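Gp39 (Escherichia phage N15, PDB 6ON0) binds operator DNA as the Cro repressor of its phage, a small all-helical protein whose two copies sit on the consensus operator. Local coordinates at a contact of chain A with DNA. Numbering follows the deposited sequence.

A contact of chain A with DNA. Residues 26, 30, 37-38, 40. With nucleotides of chain B.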
ATOM      1  N   ALA A  26       7.035  15.965   2.588  1.00 13.30           N
ATOM      2  CA  ALA A  26       7.204  14.492   2.559  1.00 12.65           C
ATOM      3  C   ALA A  26       7.838  14.122   1.213  1.00 12.16           C
ATOM      4  O   ALA A  26       8.802  13.335   1.145  1.00 12.19           O
ATOM      5  CB  ALA A  26       5.866  13.873   2.748  1.00 12.43           C
ATOM      6  N   TRP A  30      11.527  12.231   0.266  1.00 14.13           N
ATOM      7  CA  TRP A  30      11.676  11.032  -0.585  1.00 14.26           C
ATOM      8  C   TRP A  30      12.713  11.360  -1.669  1.00 15.24           C
ATOM      9  O   TRP A  30      13.589  10.517  -1.919  1.00 16.11           O
ATOM     10  CB  TRP A  30      10.332  10.622  -1.214  1.00 13.42           C
ATOM     11  CG  TRP A  30       9.250  10.379  -0.209  1.00 12.88           C
ATOM     12  CD1 TRP A  30       9.395  10.131   1.135  1.00 13.12           C
ATOM     13  CD2 TRP A  30       7.848  10.409  -0.489  1.00 12.37           C
ATOM     14  NE1 TRP A  30       8.153  10.027   1.708  1.00 12.82           N
ATOM     15  CE2 TRP A  30       7.187  10.201   0.746  1.00 12.34           C
ATOM     16  CE3 TRP A  30       7.089  10.607  -1.655  1.00 12.29           C
ATOM     17  CZ2 TRP A  30       5.787  10.144   0.827  1.00 12.24           C
ATOM     18  CZ3 TRP A  30       5.704  10.620  -1.559  1.00 12.22           C
ATOM     19  CH2 TRP A  30       5.067  10.346  -0.347  1.00 12.18           C
ATOM     20  N   PRO A  37       9.350   5.390   1.042  1.00 16.09           N
ATOM     21  CA  PRO A  37       9.187   4.324   2.029  1.00 16.84           C
ATOM     22  C   PRO A  37       8.261   3.222   1.522  1.00 16.22           C
ATOM     23  O   PRO A  37       7.385   3.469   0.698  1.00 14.84           O
ATOM     24  CB  PRO A  37       8.581   5.019   3.247  1.00 16.91           C
ATOM     25  CG  PRO A  37       9.054   6.434   3.101  1.00 16.89           C
ATOM     26  CD  PRO A  37       8.997   6.705   1.608  1.00 15.82           C
ATOM     27  N   PRO A  38       8.470   1.981   2.008  1.00 17.67           N
ATOM     28  CA  PRO A  38       7.806   0.819   1.410  1.00 17.72           C
ATOM     29  C   PRO A  38       6.256   0.821   1.445  1.00 16.46           C
ATOM     30  O   PRO A  38       5.642   0.530   0.418  1.00 15.72           O
ATOM     31  CB  PRO A  38       8.388  -0.363   2.212  1.00 20.31           C
ATOM     32  CG  PRO A  38       8.886   0.267   3.536  1.00 21.25           C
ATOM     33  CD  PRO A  38       9.400   1.627   3.113  1.00 19.87           C
ATOM     34  N   ARG A  40       4.313   3.271   1.750  1.00 13.93           N
ATOM     35  CA  ARG A  40       3.956   4.455   0.923  1.00 12.82           C
ATOM     36  C   ARG A  40       3.941   4.054  -0.550  1.00 12.16           C
ATOM     37  O   ARG A  40       2.970   4.451  -1.242  1.00 11.83           O
ATOM     38  CB  ARG A  40       4.886   5.631   1.219  1.00 12.95           C
ATOM     39  CG  ARG A  40       4.531   6.880   0.437  1.00 12.48           C
ATOM     40  CD  ARG A  40       3.179   7.437   0.854  1.00 12.83           C
ATOM     41  NE  ARG A  40       3.050   7.769   2.273  1.00 14.06           N
ATOM     42  CZ  ARG A  40       1.938   8.201   2.856  1.00 15.20           C
ATOM     43  NH1 ARG A  40       0.821   8.321   2.150  1.00 15.17           N
ATOM     44  NH2 ARG A  40       1.965   8.528   4.130  1.00 16.84           N
TER
ATOM     45  P    DG B  11       9.652   4.012   7.146  1.00 19.60           P
ATOM     46  OP1  DG B  11       8.948   2.967   6.364  1.00 19.33           O
ATOM     47  OP2  DG B  11      10.983   4.570   6.758  1.00 20.79           O
ATOM     48  O5'  DG B  11       8.746   5.329   7.206  1.00 17.86           O
ATOM     49  C5'  DG B  11       7.354   5.223   7.620  1.00 16.73           C
ATOM     50  C4'  DG B  11       6.754   6.609   7.741  1.00 15.89           C
ATOM     51  O4'  DG B  11       7.280   7.208   8.965  1.00 16.23           O
ATOM     52  C3'  DG B  11       7.136   7.567   6.580  1.00 15.79           C
ATOM     53  O3'  DG B  11       6.004   8.326   6.130  1.00 15.45           O
ATOM     54  C2'  DG B  11       8.215   8.446   7.183  1.00 16.17           C
ATOM     55  C1'  DG B  11       7.660   8.543   8.596  1.00 16.25           C
ATOM     56  N9   DG B  11       8.552   9.081   9.618  1.00 17.36           N
ATOM     57  C8   DG B  11       9.927   9.093   9.624  1.00 18.46           C
ATOM     58  N7   DG B  11      10.422   9.705  10.665  1.00 19.65           N
ATOM     59  C5   DG B  11       9.310  10.085  11.406  1.00 19.13           C
ATOM     60  C6   DG B  11       9.223  10.801  12.628  1.00 20.34           C
ATOM     61  O6   DG B  11      10.143  11.226  13.339  1.00 22.05           O
ATOM     62  N1   DG B  11       7.900  10.999  13.013  1.00 19.71           N
ATOM     63  C2   DG B  11       6.803  10.567  12.313  1.00 18.31           C
ATOM     64  N2   DG B  11       5.613  10.825  12.859  1.00 18.44           N
ATOM     65  N3   DG B  11       6.869   9.911  11.168  1.00 17.46           N
ATOM     66  C4   DG B  11       8.151   9.696  10.784  1.00 17.84           C
ATOM     67  P    DC B  12       5.917   8.800   4.630  1.00 15.48           P
ATOM     68  OP1  DC B  12       5.643   7.610   3.776  1.00 16.09           O
ATOM     69  OP2  DC B  12       7.089   9.612   4.312  1.00 15.77           O
ATOM     70  O5'  DC B  12       4.623   9.728   4.661  1.00 15.55           O
ATOM     71  C5'  DC B  12       4.718  11.082   5.060  1.00 15.35           C
ATOM     72  C4'  DC B  12       4.069  11.300   6.406  1.00 15.51           C
ATOM     73  O4'  DC B  12       4.971  10.903   7.476  1.00 15.81           O
ATOM     74  C3'  DC B  12       3.745  12.767   6.667  1.00 15.78           C
ATOM     75  O3'  DC B  12       2.430  13.034   6.178  1.00 16.19           O
ATOM     76  C2'  DC B  12       3.845  12.904   8.163  1.00 16.26           C
ATOM     77  C1'  DC B  12       4.914  11.859   8.529  1.00 16.09           C
ATOM     78  N1   DC B  12       6.283  12.306   8.809  1.00 16.31           N
ATOM     79  C2   DC B  12       6.485  12.972   9.996  1.00 17.15           C
ATOM     80  O2   DC B  12       5.509  13.183  10.718  1.00 17.54           O
ATOM     81  N3   DC B  12       7.738  13.305  10.373  1.00 18.00           N
ATOM     82  C4   DC B  12       8.772  13.002   9.583  1.00 17.97           C
ATOM     83  N4   DC B  12      10.004  13.294  10.022  1.00 19.18           N
ATOM     84  C5   DC B  12       8.597  12.305   8.357  1.00 17.05           C
ATOM     85  C6   DC B  12       7.337  12.009   7.994  1.00 16.27           C
TER
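Trp30 and Arg40 converge on the phosphate of DC12 in chain B, each taking a different part of it. The indole N-H of Trp30 points at DC12 OP2, with Trp30 NE1 to DC12 OP2 2.8 Å and an angle of 162° at the hydrogen. This oxygen lies almost exactly in the ring plane, and the phosphorus also sits at the indole edge. Arg40 comes from a second flank, side-on with two nitrogens. Arg40 NE forms a nearly straight salt-bridging hydrogen bond to DC12 OP1 (3.0 Å), in the guanidinium plane, while Arg40 NH2 reaches the ester oxygen DC12 O5' at 3.0 Å in a more bent bond, tilted 34° from that plane. The backbone of helix 38-47 sets Arg40 CB 3.3 Å from DC12 OP1; with CG anti to the backbone N (chi1 -178°), bends at chi2 and chi3 carry the guanidinium past that oxygen.

Apolar groups complete the cradle. Pro37 CG stands 3.7 Å from DC12 OP1, and Pro38, at the start of helix 38-47, brings CD to 3.5 Å from OP1 of the preceding DG11 phosphate. From helix 24-33, the recognition helix of the helix-turn-helix formed with helix 13-20, the Ala26 methyl packs on the sugar carbon C5' of DC12. The carbonyl O of Ala26 rests over a face of the ring of Trp30, one turn further along the helix, 3.2 Å above the plane and toward the rim.

No base is read by these residues: their hydrogen bonds all go to the backbone. The site clamps one strand from two helices and the turn before the second, and probably helps set how Cro docks on its operator.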